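Local coordinates for thioredoxin-like protein (Bacteroides caccae ATCC 43185, PDB 4YOD), which is of unknown function but probably works as a thiol-disulfide oxidoreductase, joining a thioredoxin-fold domain with a CxxC pair to an all-helical N-terminal domain, at residues K36-N41 against E57-D62; N43-N48 against T86-K91; F116-L121 against A140-A145; I181-C186 against Y217-L222; H187-T192 against K255-L260. All coordinates share one frame; numbering follows the deposited sequence.

Interaction 1 of 5, residues K36-N41 against E57-D62; sequences KHYWDN and EQAWVD
Y38 and W39 reach from the type I beta turn H37-D40, in the chain following helix 27-37, and pack on helix 53-66 in the all-helical N-terminal part of the chain. The aromatic part is the buried one. The six-membered end of the W39 indole comes up against two consecutive residues of the helix: CZ2 meets W60 CE3 at 3.7 Å, the closest point, with the two indoles meeting obliquely, and W39 CH2 lies a looser 4.2 Å from A59 CB. Y38 CG is anti to its backbone N (chi1 -167°), on the side toward helix 53-66, where the ring carries OH to A59. Y38 CD2 sits 3.4 Å above the W39 ring plane, toward its rim. Y63, one turn on from A59, meets both rings, and T82 of helix 72-85 also touches W39, so this side is well buried.

The looser side is around D62, which is partly exposed. Here a water donates to Y38 OH and also to D62 OD2, spanning the gap between hydroxyl and carboxylate, and Q58 NE2 adds only weak bonds to the same carboxylate. To the tight side belongs the one direct hydrogen bond of the contact: Y38 OH donates to A59 O at 2.7 Å, in the carbonyl plane and on a lone pair, with a C=O...donor angle of 125°.

Interaction 2 of 5, residues N43-N48 against T86-K91; sequences NFADTN and TNVDKK
A45, which touches V88 across the contact, gives its backbone N-H to N43 OD1: A45 N lies 3.0 Å from N43 OD1 with an N-H...O angle of 149°. This is an Asx turn in which the donor stands above the amide carbonyl plane, inside a type I beta turn from N43 to D46. On the facing side D89 is at the N-cap position of helix 90-105, and its OD1 accepts weakly from K91 N and V92 N; D89 CB faces F44 O at 3.8 Å.

What crosses is apolar. T86 CG2 points at the F44 ring, 4.0 Å from its centroid and 10° off the normal, a CH-pi contact over the middle of one face; T86 OG1 is engaged by I83 O. V88 CG2 presses on F44 CB at 3.7 Å and, more loosely, on A45 CB. No hydrogen bond spans the segments. Between them the contact is apolar packing with one CH-pi contact, and F44 O is buried without a partner in the model, probably at some desolvation cost.

Interaction 3 of 5, residues F116-L121 against A140-A145; sequences FYIPVL and ARLELA
Y117 and L121 face R141 and L142 across a roughly antiparallel pair of consecutive helices, 114-125 and 132-146, whose short segments run at 141° with axes 9.6 Å apart. Most of the contact is apolar. L121 is the largest contributor on its helix: its CD1 lies against the backbone of the partner helix, 3.7 Å from L142 N, its CD2 touches R141 CB, and its CB meets L142 CB. One turn earlier, I118 divides its branches, CG2 to L142 CD1 (3.9 Å) and CG1 to A145 CB (3.9 Å), its side chain crossing that of L142 at about a right angle.

The polar part is carried by R141. Its chain is extended from CG to NE, which carries the guanidinium toward the Y117 hydroxyl. NH1 is shared, since it also forms a salt bridge with D101 of helix 90-105, bringing a third helix to this side. Y117 OH accepts from R141 NH1 at 3.1 Å with an N-H...O angle of 139°, lying at the guanidinium edge only 7° out of its plane.

Interaction 4 of 5, residues I181-C186 against Y217-L222; sequences INNPGC and YPDEEL
Y217 has CG anti to its backbone N (chi1 173°), which turns CG toward the facing loop, while N182 holds CG between its own N and carbonyl carbon (chi1 65°) and chi2 of 84° turns its OD1 toward Y217. N182 OD1 lies 3.8 Å from Y217 CB. The ring of Y217 is met from several directions. P184 CD touches Y217 CE1 at 3.4 Å. P184 CG lies over one face of the ring, toward the rim; D219 N stands over the centre of the opposite face, 3.7 Å from the plane. At the edge, in plane, N182 O faces Y217 CD1 at 3.3 Å. The hydroxyl end is held as well: E221 N donates to Y217 OH at 2.9 Å. N182 OD1 is buried with no partner in the model.

Behind this, I181 CG2 packs on P218 CG (3.8 Å). I181 and Y217 end the parallel neighbour strands 176-181 and 211-217 of the thioredoxin-fold sheet; W225 of helix 222-228 packs on Y217, N182 and P184, and C186 is at the N-cap position of helix 187-197.

Interaction 5 of 5, residues H187-T192 against K255-L260; sequences HACTET and KAIPTL
P258, preceded by a cis peptide bond, turns its ring onto the first two turns of helix 187-197, and each ring carbon touches the helix. P258 CB lies 3.7 Å from C189 SG. CG of P258, next round the ring, meets T192 OG1 at 3.6 Å and A188 O at 3.7 Å. P258 CD closes the ring against A188 CB (3.8 Å) and touches C189 SG again. T192 OG1 is fixed by donating to A188 O (3.0 Å), which takes T192 N from the opposite face of its plane. The methyl of T192, CG2, goes on to meet L260 CD1 tip to tip at 4.0 Å.

A cis-proline beside the CxxC motif, here packed on C189, is a hallmark of the thioredoxin fold, consistent with a thioredoxin-type active site; C186 and C189 are modelled as free thiols, consistent with a reduced dithiol pair. In the fold, P258 leads into strand 259-263, with F180 of strand 176-181 touching P258, T192 and L260, and helix 276-286 packing on L260 beyond.

From the N terminus, interaction 1 closes the loop between helices 27-37 and 53-66. Interaction 2 crosses it along the chain: 43-48 lies between the segments of interaction 1 and meets the turn leading into helix 90-105, and the two touch where W39 CE3 packs on F44 CZ at 3.7 Å. Interaction 3 follows in series, closing the connection between helices 114-125 and 132-146. In the thioredoxin-like part, interactions 4 and 5 close the longer excursions 187-216 and 193-254 and again cross. Their centres lie about 10 Å apart, with I181 N probably hydrogen-bonded to T259 O and N183 N packed against C189 SG, so adjacent strand ends and the CxxC helix come together.

Interaction 1 of 5, residues K36-N41 against E57-D62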
# COMPACT_ATOMS: atom_id res chain seq x y z
N LYS A 36 5.74 -19.39 -10.18
CA LYS A 36 6.33 -20.44 -9.36
C LYS A 36 7.77 -20.81 -9.74
O LYS A 36 8.57 -21.05 -8.83
CB LYS A 36 5.45 -21.69 -9.39
CG LYS A 36 4.27 -21.57 -8.41
CD LYS A 36 3.25 -22.70 -8.55
CE LYS A 36 2.12 -22.55 -7.56
NZ LYS A 36 1.16 -23.67 -7.63
N HIS A 37 8.12 -20.80 -11.04
CA HIS A 37 9.43 -21.22 -11.53
C HIS A 37 10.34 -20.07 -11.96
O HIS A 37 11.46 -20.32 -12.41
CB HIS A 37 9.23 -22.19 -12.71
CG HIS A 37 8.50 -23.44 -12.33
ND1 HIS A 37 9.17 -24.62 -12.09
CD2 HIS A 37 7.18 -23.63 -12.09
CE1 HIS A 37 8.24 -25.50 -11.73
NE2 HIS A 37 7.03 -24.94 -11.71
N TYR A 38 9.90 -18.82 -11.75
CA TYR A 38 10.59 -17.59 -12.17
C TYR A 38 12.08 -17.56 -11.86
O TYR A 38 12.85 -17.17 -12.73
CB TYR A 38 9.93 -16.34 -11.55
CG TYR A 38 10.38 -15.04 -12.18
CD1 TYR A 38 9.80 -14.58 -13.36
CD2 TYR A 38 11.44 -14.31 -11.65
CE1 TYR A 38 10.24 -13.41 -13.98
CE2 TYR A 38 11.88 -13.14 -12.25
CZ TYR A 38 11.28 -12.69 -13.41
OH TYR A 38 11.72 -11.55 -14.02
N TRP A 39 12.46 -17.96 -10.62
CA TRP A 39 13.83 -17.88 -10.12
C TRP A 39 14.59 -19.21 -10.14
O TRP A 39 15.69 -19.28 -9.59
CB TRP A 39 13.79 -17.35 -8.66
CG TRP A 39 13.21 -15.96 -8.55
CD1 TRP A 39 11.94 -15.64 -8.18
CD2 TRP A 39 13.86 -14.72 -8.89
NE1 TRP A 39 11.78 -14.27 -8.19
CE2 TRP A 39 12.93 -13.68 -8.63
CE3 TRP A 39 15.15 -14.39 -9.34
CZ2 TRP A 39 13.25 -12.33 -8.82
CZ3 TRP A 39 15.47 -13.05 -9.53
CH2 TRP A 39 14.52 -12.04 -9.28
N ASP A 40 14.03 -20.25 -10.77
CA ASP A 40 14.61 -21.59 -10.84
C ASP A 40 16.06 -21.65 -11.38
O ASP A 40 16.82 -22.50 -10.94
CB ASP A 40 13.74 -22.50 -11.72
CG ASP A 40 12.51 -23.09 -11.06
OD1 ASP A 40 12.14 -22.62 -9.96
OD2 ASP A 40 11.92 -24.04 -11.64
N ASN A 41 16.42 -20.76 -12.33
CA ASN A 41 17.75 -20.78 -12.96
C ASN A 41 18.71 -19.77 -12.36
O ASN A 41 19.77 -19.51 -12.93
CB ASN A 41 17.61 -20.58 -14.47
CG ASN A 41 16.86 -21.70 -15.12
OD1 ASN A 41 16.72 -22.80 -14.57
ND2 ASN A 41 16.34 -21.46 -16.29
N GLU A 57 18.16 -6.27 -10.99
CA GLU A 57 17.06 -5.40 -10.58
C GLU A 57 15.91 -5.44 -11.62
O GLU A 57 14.75 -5.46 -11.22
CB GLU A 57 17.56 -3.97 -10.33
CG GLU A 57 16.49 -2.98 -9.86
CD GLU A 57 17.06 -1.68 -9.32
OE1 GLU A 57 18.30 -1.55 -9.24
OE2 GLU A 57 16.26 -0.78 -8.99
N GLN A 58 16.24 -5.49 -12.92
CA GLN A 58 15.21 -5.57 -13.95
C GLN A 58 14.45 -6.90 -13.85
O GLN A 58 13.23 -6.90 -14.03
CB GLN A 58 15.78 -5.34 -15.36
CG GLN A 58 14.71 -5.18 -16.46
CD GLN A 58 13.59 -4.22 -16.11
OE1 GLN A 58 13.82 -3.10 -15.63
NE2 GLN A 58 12.36 -4.63 -16.35
N ALA A 59 15.14 -7.99 -13.49
CA ALA A 59 14.53 -9.31 -13.24
C ALA A 59 13.54 -9.21 -12.06
O ALA A 59 12.43 -9.74 -12.15
CB ALA A 59 15.60 -10.35 -12.94
N TRP A 60 13.92 -8.47 -10.99
CA TRP A 60 13.05 -8.25 -9.83
C TRP A 60 11.79 -7.44 -10.23
O TRP A 60 10.70 -7.80 -9.81
CB TRP A 60 13.78 -7.56 -8.67
CG TRP A 60 12.89 -7.30 -7.48
CD1 TRP A 60 12.25 -6.13 -7.18
CD2 TRP A 60 12.42 -8.27 -6.54
NE1 TRP A 60 11.45 -6.30 -6.07
CE2 TRP A 60 11.53 -7.61 -5.65
CE3 TRP A 60 12.69 -9.64 -6.33
CZ2 TRP A 60 10.92 -8.26 -4.57
CZ3 TRP A 60 12.09 -10.28 -5.26
CH2 TRP A 60 11.21 -9.60 -4.40
N VAL A 61 11.96 -6.37 -11.02
CA VAL A 61 10.87 -5.50 -11.51
C VAL A 61 9.85 -6.34 -12.32
O VAL A 61 8.64 -6.24 -12.08
CB VAL A 61 11.46 -4.31 -12.33
CG1 VAL A 61 10.41 -3.59 -13.18
CG2 VAL A 61 12.16 -3.33 -11.41
N ASP A 62 10.34 -7.16 -13.28
CA ASP A 62 9.51 -8.05 -14.10
C ASP A 62 8.77 -9.10 -13.25
O ASP A 62 7.63 -9.41 -13.54
CB ASP A 62 10.34 -8.71 -15.20
CG ASP A 62 10.76 -7.74 -16.29
OD1 ASP A 62 10.07 -6.70 -16.47
OD2 ASP A 62 11.80 -7.99 -16.94
O HOH W 1 12.14 -11.16 -16.82

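Interaction 2 of 5, residues N43-N48 against T86-K91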
# COMPACT_ATOMS: atom_id res chain seq x y z
N ASN A 43 21.20 -18.63 -9.06
CA ASN A 43 22.03 -19.09 -7.95
C ASN A 43 22.09 -17.95 -6.96
O ASN A 43 22.83 -16.98 -7.20
CB ASN A 43 23.46 -19.49 -8.44
CG ASN A 43 24.40 -19.92 -7.33
OD1 ASN A 43 24.02 -20.03 -6.15
ND2 ASN A 43 25.66 -20.20 -7.67
N PHE A 44 21.31 -18.03 -5.86
CA PHE A 44 21.29 -16.95 -4.87
C PHE A 44 22.56 -16.90 -3.97
O PHE A 44 22.70 -15.97 -3.18
CB PHE A 44 20.03 -17.00 -4.02
CG PHE A 44 18.80 -16.54 -4.76
CD1 PHE A 44 18.74 -15.26 -5.32
CD2 PHE A 44 17.69 -17.37 -4.89
CE1 PHE A 44 17.58 -14.82 -5.98
CE2 PHE A 44 16.53 -16.92 -5.54
CZ PHE A 44 16.49 -15.65 -6.08
N ALA A 45 23.48 -17.83 -4.14
CA ALA A 45 24.76 -17.83 -3.43
C ALA A 45 25.88 -17.22 -4.30
O ALA A 45 27.03 -17.14 -3.86
CB ALA A 45 25.12 -19.25 -3.02
N ASP A 46 25.53 -16.76 -5.53
CA ASP A 46 26.43 -16.18 -6.54
C ASP A 46 26.70 -14.65 -6.34
O ASP A 46 26.10 -14.01 -5.48
CB ASP A 46 25.85 -16.44 -7.94
CG ASP A 46 26.84 -16.70 -9.06
OD1 ASP A 46 28.05 -16.40 -8.88
OD2 ASP A 46 26.40 -17.18 -10.14
N THR A 47 27.58 -14.08 -7.20
CA THR A 47 28.03 -12.68 -7.17
C THR A 47 27.22 -11.78 -8.16
O THR A 47 27.69 -10.69 -8.51
CB THR A 47 29.57 -12.62 -7.43
OG1 THR A 47 30.06 -11.29 -7.27
CG2 THR A 47 29.99 -13.17 -8.82
N ASN A 48 25.99 -12.21 -8.56
CA ASN A 48 25.11 -11.49 -9.50
C ASN A 48 24.50 -10.21 -8.88
O ASN A 48 23.75 -9.50 -9.55
CB ASN A 48 24.00 -12.42 -10.06
CG ASN A 48 22.99 -12.98 -9.07
OD1 ASN A 48 22.25 -12.26 -8.42
ND2 ASN A 48 22.85 -14.30 -9.06
N THR A 86 16.90 -16.76 -0.47
CA THR A 86 18.04 -15.82 -0.42
C THR A 86 18.81 -15.92 0.91
O THR A 86 19.89 -15.35 1.01
CB THR A 86 17.60 -14.38 -0.72
OG1 THR A 86 16.92 -13.85 0.39
CG2 THR A 86 16.77 -14.27 -1.98
N ASN A 87 18.29 -16.67 1.91
CA ASN A 87 18.94 -16.92 3.20
C ASN A 87 20.28 -17.67 3.02
O ASN A 87 21.05 -17.77 3.97
CB ASN A 87 18.02 -17.73 4.11
CG ASN A 87 16.99 -16.87 4.78
OD1 ASN A 87 17.29 -15.92 5.50
ND2 ASN A 87 15.74 -17.19 4.56
N VAL A 88 20.57 -18.16 1.81
CA VAL A 88 21.84 -18.85 1.52
C VAL A 88 23.05 -17.89 1.60
O VAL A 88 24.19 -18.34 1.77
CB VAL A 88 21.83 -19.59 0.15
CG1 VAL A 88 20.91 -20.80 0.20
CG2 VAL A 88 21.46 -18.65 -0.99
N ASP A 89 22.82 -16.57 1.47
CA ASP A 89 23.89 -15.58 1.53
C ASP A 89 23.32 -14.29 2.10
O ASP A 89 22.41 -13.71 1.51
CB ASP A 89 24.51 -15.35 0.12
CG ASP A 89 25.76 -14.50 0.11
OD1 ASP A 89 25.67 -13.30 0.48
OD2 ASP A 89 26.83 -15.00 -0.33
N LYS A 90 23.86 -13.85 3.24
CA LYS A 90 23.39 -12.65 3.95
C LYS A 90 23.42 -11.38 3.06
O LYS A 90 22.50 -10.58 3.14
CB LYS A 90 24.24 -12.42 5.22
CG LYS A 90 23.70 -11.34 6.13
CD LYS A 90 24.30 -11.41 7.53
CE LYS A 90 24.04 -10.18 8.37
NZ LYS A 90 22.66 -9.66 8.19
N LYS A 91 24.46 -11.21 2.25
CA LYS A 91 24.55 -10.04 1.37
C LYS A 91 23.49 -10.06 0.23
O LYS A 91 22.99 -9.00 -0.16
CB LYS A 91 25.96 -9.92 0.80
CG LYS A 91 27.00 -9.52 1.85
CD LYS A 91 28.37 -9.25 1.23
CE LYS A 91 29.43 -9.07 2.29
NZ LYS A 91 30.80 -9.02 1.70

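Interaction 3 of 5, residues F116-L121 against A140-A145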
# COMPACT_ATOMS: atom_id res chain seq x y z
N PHE A 116 1.93 -7.47 -1.28
CA PHE A 116 3.09 -8.22 -1.76
C PHE A 116 4.27 -8.01 -0.80
O PHE A 116 5.13 -8.87 -0.68
CB PHE A 116 3.48 -7.80 -3.19
CG PHE A 116 2.54 -8.10 -4.34
CD1 PHE A 116 1.47 -8.97 -4.19
CD2 PHE A 116 2.77 -7.55 -5.60
CE1 PHE A 116 0.61 -9.25 -5.26
CE2 PHE A 116 1.92 -7.84 -6.68
CZ PHE A 116 0.84 -8.67 -6.49
N TYR A 117 4.33 -6.85 -0.12
CA TYR A 117 5.42 -6.57 0.80
C TYR A 117 5.29 -7.32 2.15
O TYR A 117 6.31 -7.72 2.72
CB TYR A 117 5.56 -5.06 1.03
CG TYR A 117 6.84 -4.68 1.73
CD1 TYR A 117 8.08 -5.04 1.19
CD2 TYR A 117 6.83 -3.96 2.91
CE1 TYR A 117 9.27 -4.72 1.85
CE2 TYR A 117 8.01 -3.57 3.53
CZ TYR A 117 9.23 -3.94 3.00
OH TYR A 117 10.37 -3.62 3.69
N ILE A 118 4.05 -7.54 2.66
CA ILE A 118 3.80 -8.27 3.92
C ILE A 118 4.51 -9.67 3.93
O ILE A 118 5.28 -9.87 4.88
CB ILE A 118 2.30 -8.34 4.26
CG1 ILE A 118 1.83 -6.95 4.81
CG2 ILE A 118 1.97 -9.47 5.26
CD1 ILE A 118 0.29 -6.71 4.74
N PRO A 119 4.39 -10.59 2.91
CA PRO A 119 5.18 -11.85 2.97
C PRO A 119 6.71 -11.61 2.99
O PRO A 119 7.41 -12.41 3.60
CB PRO A 119 4.76 -12.62 1.71
CG PRO A 119 4.09 -11.63 0.82
CD PRO A 119 3.51 -10.57 1.73
N VAL A 120 7.23 -10.52 2.37
CA VAL A 120 8.67 -10.18 2.47
C VAL A 120 9.03 -9.91 3.96
O VAL A 120 10.02 -10.44 4.45
CB VAL A 120 9.12 -8.99 1.58
CG1 VAL A 120 10.63 -8.76 1.70
CG2 VAL A 120 8.72 -9.20 0.11
N LEU A 121 8.21 -9.09 4.66
CA LEU A 121 8.41 -8.72 6.07
C LEU A 121 8.34 -9.92 6.96
O LEU A 121 9.11 -10.01 7.91
CB LEU A 121 7.36 -7.68 6.51
CG LEU A 121 7.49 -6.29 5.90
CD1 LEU A 121 6.30 -5.43 6.26
CD2 LEU A 121 8.83 -5.62 6.30
N ALA A 140 8.51 -3.99 13.05
CA ALA A 140 7.75 -2.76 13.27
C ALA A 140 6.90 -2.43 12.03
O ALA A 140 5.72 -2.08 12.17
CB ALA A 140 8.70 -1.60 13.59
N ARG A 141 7.46 -2.60 10.81
CA ARG A 141 6.71 -2.38 9.57
C ARG A 141 5.56 -3.40 9.44
O ARG A 141 4.47 -3.03 9.03
CB ARG A 141 7.64 -2.49 8.35
CG ARG A 141 8.48 -1.25 8.15
CD ARG A 141 9.42 -1.40 6.98
NE ARG A 141 10.10 -0.13 6.73
CZ ARG A 141 10.89 0.11 5.69
NH1 ARG A 141 11.12 -0.84 4.79
NH2 ARG A 141 11.43 1.31 5.52
N LEU A 142 5.80 -4.66 9.85
CA LEU A 142 4.81 -5.75 9.80
C LEU A 142 3.64 -5.46 10.75
O LEU A 142 2.48 -5.57 10.33
CB LEU A 142 5.45 -7.12 10.08
CG LEU A 142 4.56 -8.39 9.92
CD1 LEU A 142 3.89 -8.46 8.52
CD2 LEU A 142 5.35 -9.65 10.20
N GLU A 143 3.94 -4.96 11.97
CA GLU A 143 2.90 -4.57 12.94
C GLU A 143 2.04 -3.41 12.39
O GLU A 143 0.81 -3.44 12.49
CB GLU A 143 3.54 -4.13 14.27
CG GLU A 143 3.79 -5.26 15.23
CD GLU A 143 3.59 -4.81 16.67
OE1 GLU A 143 2.42 -4.67 17.09
OE2 GLU A 143 4.61 -4.54 17.35
N LEU A 144 2.70 -2.39 11.84
CA LEU A 144 2.01 -1.23 11.28
C LEU A 144 1.18 -1.62 10.02
O LEU A 144 0.07 -1.11 9.86
CB LEU A 144 3.00 -0.10 10.98
CG LEU A 144 2.45 1.17 10.32
CD1 LEU A 144 1.33 1.84 11.19
CD2 LEU A 144 3.58 2.14 10.03
N ALA A 145 1.69 -2.55 9.17
CA ALA A 145 0.99 -3.00 7.96
C ALA A 145 -0.32 -3.78 8.29
O ALA A 145 -1.22 -3.83 7.45
CB ALA A 145 1.91 -3.86 7.11

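Interaction 4 of 5, residues I181-C186 against Y217-L222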
# COMPACT_ATOMS: atom_id res chain seq x y z
N ILE A 181 -6.37 11.59 4.35
CA ILE A 181 -5.33 12.11 5.24
C ILE A 181 -4.54 13.16 4.44
O ILE A 181 -3.97 12.82 3.40
CB ILE A 181 -4.45 10.97 5.81
CG1 ILE A 181 -5.35 9.87 6.46
CG2 ILE A 181 -3.38 11.53 6.77
CD1 ILE A 181 -4.66 8.62 7.10
N ASN A 182 -4.55 14.41 4.92
CA ASN A 182 -3.98 15.55 4.20
C ASN A 182 -3.00 16.41 5.01
O ASN A 182 -2.86 16.25 6.22
CB ASN A 182 -5.13 16.46 3.72
CG ASN A 182 -5.92 17.10 4.85
OD1 ASN A 182 -5.54 18.14 5.40
ND2 ASN A 182 -7.02 16.48 5.23
N ASN A 183 -2.32 17.33 4.30
CA ASN A 183 -1.39 18.35 4.79
C ASN A 183 -1.68 19.68 4.09
O ASN A 183 -1.94 19.68 2.88
CB ASN A 183 0.07 17.93 4.56
CG ASN A 183 0.74 17.24 5.74
OD1 ASN A 183 0.09 16.70 6.64
ND2 ASN A 183 2.06 17.24 5.75
N PRO A 184 -1.65 20.83 4.80
CA PRO A 184 -1.91 22.11 4.12
C PRO A 184 -0.70 22.58 3.31
O PRO A 184 0.44 22.22 3.63
CB PRO A 184 -2.24 23.08 5.27
CG PRO A 184 -2.07 22.30 6.54
CD PRO A 184 -1.35 21.04 6.23
N GLY A 185 -0.97 23.33 2.24
CA GLY A 185 0.05 23.88 1.35
C GLY A 185 0.60 22.90 0.32
O GLY A 185 1.00 23.33 -0.77
N CYS A 186 0.64 21.60 0.68
CA CYS A 186 1.11 20.44 -0.10
C CYS A 186 0.44 20.42 -1.49
O CYS A 186 -0.79 20.36 -1.57
CB CYS A 186 0.83 19.16 0.70
SG CYS A 186 1.18 17.62 -0.19
N TYR A 217 -6.46 16.04 9.09
CA TYR A 217 -5.14 16.61 9.20
C TYR A 217 -4.51 16.06 10.51
O TYR A 217 -5.04 16.30 11.59
CB TYR A 217 -5.18 18.14 9.16
CG TYR A 217 -3.84 18.79 9.44
CD1 TYR A 217 -2.71 18.46 8.69
CD2 TYR A 217 -3.69 19.72 10.46
CE1 TYR A 217 -1.47 19.01 8.97
CE2 TYR A 217 -2.46 20.31 10.73
CZ TYR A 217 -1.35 19.96 9.98
OH TYR A 217 -0.13 20.52 10.23
N PRO A 218 -3.41 15.28 10.42
CA PRO A 218 -2.86 14.68 11.64
C PRO A 218 -1.69 15.44 12.28
O PRO A 218 -1.29 15.05 13.38
CB PRO A 218 -2.41 13.30 11.15
CG PRO A 218 -2.03 13.52 9.69
CD PRO A 218 -2.70 14.80 9.22
N ASP A 219 -1.13 16.48 11.64
CA ASP A 219 0.05 17.17 12.17
C ASP A 219 -0.29 18.37 13.09
O ASP A 219 -1.46 18.59 13.41
CB ASP A 219 1.00 17.59 11.05
CG ASP A 219 1.70 16.43 10.38
OD1 ASP A 219 2.80 16.05 10.86
OD2 ASP A 219 1.16 15.91 9.38
N GLU A 220 0.75 19.10 13.53
CA GLU A 220 0.71 20.16 14.54
C GLU A 220 0.66 21.61 13.99
O GLU A 220 0.58 22.54 14.81
CB GLU A 220 1.92 20.01 15.47
CG GLU A 220 1.92 18.69 16.24
CD GLU A 220 3.28 18.09 16.58
OE1 GLU A 220 3.99 18.68 17.43
OE2 GLU A 220 3.59 17.00 16.06
N GLU A 221 0.67 21.82 12.66
CA GLU A 221 0.63 23.17 12.06
C GLU A 221 -0.85 23.60 11.83
O GLU A 221 -1.26 23.88 10.70
CB GLU A 221 1.45 23.22 10.75
CG GLU A 221 2.95 22.98 10.93
CD GLU A 221 3.79 24.15 11.41
OE1 GLU A 221 3.43 25.31 11.14
OE2 GLU A 221 4.85 23.88 12.03
N LEU A 222 -1.61 23.66 12.94
CA LEU A 222 -3.05 23.99 13.02
C LEU A 222 -3.44 25.32 12.37
O LEU A 222 -4.57 25.43 11.87
CB LEU A 222 -3.49 23.99 14.49
CG LEU A 222 -4.23 22.75 14.99
CD1 LEU A 222 -3.28 21.55 15.18
CD2 LEU A 222 -4.94 23.05 16.29

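Interaction 5 of 5, residues H187-T192 against K255-L260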
# COMPACT_ATOMS: atom_id res chain seq x y z
N HIS A 187 1.26 20.52 -2.56
CA HIS A 187 0.79 20.54 -3.95
C HIS A 187 0.10 19.22 -4.34
O HIS A 187 -0.92 19.27 -5.05
CB HIS A 187 1.93 20.84 -4.94
CG HIS A 187 1.47 20.91 -6.36
ND1 HIS A 187 0.79 22.01 -6.86
CD2 HIS A 187 1.57 19.98 -7.35
CE1 HIS A 187 0.51 21.72 -8.12
NE2 HIS A 187 0.96 20.52 -8.46
N ALA A 188 0.63 18.07 -3.87
CA ALA A 188 0.05 16.75 -4.13
C ALA A 188 -1.35 16.63 -3.47
O ALA A 188 -2.21 15.92 -4.00
CB ALA A 188 0.97 15.65 -3.65
N CYS A 189 -1.57 17.34 -2.33
CA CYS A 189 -2.84 17.38 -1.61
C CYS A 189 -3.87 18.18 -2.42
O CYS A 189 -5.03 17.77 -2.49
CB CYS A 189 -2.68 17.95 -0.20
SG CYS A 189 -2.15 16.73 1.05
N THR A 190 -3.45 19.30 -3.06
CA THR A 190 -4.31 20.14 -3.90
C THR A 190 -4.75 19.35 -5.15
O THR A 190 -5.92 19.43 -5.53
CB THR A 190 -3.60 21.46 -4.31
OG1 THR A 190 -2.96 22.05 -3.18
CG2 THR A 190 -4.56 22.47 -4.91
N GLU A 191 -3.81 18.59 -5.75
CA GLU A 191 -4.02 17.74 -6.92
C GLU A 191 -5.08 16.65 -6.60
O GLU A 191 -5.97 16.40 -7.42
CB GLU A 191 -2.67 17.10 -7.30
CG GLU A 191 -2.58 16.55 -8.71
CD GLU A 191 -1.17 16.16 -9.10
OE1 GLU A 191 -0.68 15.11 -8.62
OE2 GLU A 191 -0.53 16.92 -9.87
N THR A 192 -5.00 16.06 -5.39
CA THR A 192 -5.93 15.04 -4.90
C THR A 192 -7.32 15.65 -4.66
O THR A 192 -8.31 15.01 -5.03
CB THR A 192 -5.34 14.34 -3.66
OG1 THR A 192 -4.18 13.63 -4.07
CG2 THR A 192 -6.31 13.35 -3.02
N LYS A 255 3.49 7.56 6.14
CA LYS A 255 4.72 7.71 5.32
C LYS A 255 4.43 8.41 3.96
O LYS A 255 5.34 8.95 3.33
CB LYS A 255 5.42 6.36 5.10
CG LYS A 255 4.66 5.37 4.22
CD LYS A 255 5.37 4.03 4.14
CE LYS A 255 4.75 3.08 3.15
NZ LYS A 255 3.38 2.67 3.55
N ALA A 256 3.16 8.39 3.55
CA ALA A 256 2.67 9.02 2.32
C ALA A 256 1.48 9.91 2.64
O ALA A 256 0.43 9.42 3.04
CB ALA A 256 2.27 7.96 1.30
N ILE A 257 1.66 11.23 2.48
CA ILE A 257 0.58 12.20 2.65
C ILE A 257 0.59 13.03 1.36
O ILE A 257 1.65 13.52 0.97
CB ILE A 257 0.64 13.02 3.97
CG1 ILE A 257 0.34 12.11 5.19
CG2 ILE A 257 -0.36 14.20 3.92
CD1 ILE A 257 0.61 12.76 6.59
N PRO A 258 -0.52 13.07 0.59
CA PRO A 258 -1.85 12.56 0.92
C PRO A 258 -1.99 11.05 0.81
O PRO A 258 -1.20 10.38 0.13
CB PRO A 258 -2.75 13.26 -0.12
CG PRO A 258 -1.85 13.47 -1.30
CD PRO A 258 -0.52 13.83 -0.68
N THR A 259 -2.97 10.51 1.52
CA THR A 259 -3.29 9.09 1.41
C THR A 259 -4.81 8.95 1.49
O THR A 259 -5.48 9.71 2.20
CB THR A 259 -2.48 8.18 2.34
OG1 THR A 259 -2.53 6.89 1.78
CG2 THR A 259 -2.98 8.16 3.77
N LEU A 260 -5.35 8.01 0.72
CA LEU A 260 -6.80 7.79 0.66
C LEU A 260 -7.16 6.39 1.05
O LEU A 260 -6.47 5.46 0.65
CB LEU A 260 -7.34 8.07 -0.76
CG LEU A 260 -7.14 9.47 -1.33
CD1 LEU A 260 -7.44 9.49 -2.83
CD2 LEU A 260 -7.99 10.48 -0.61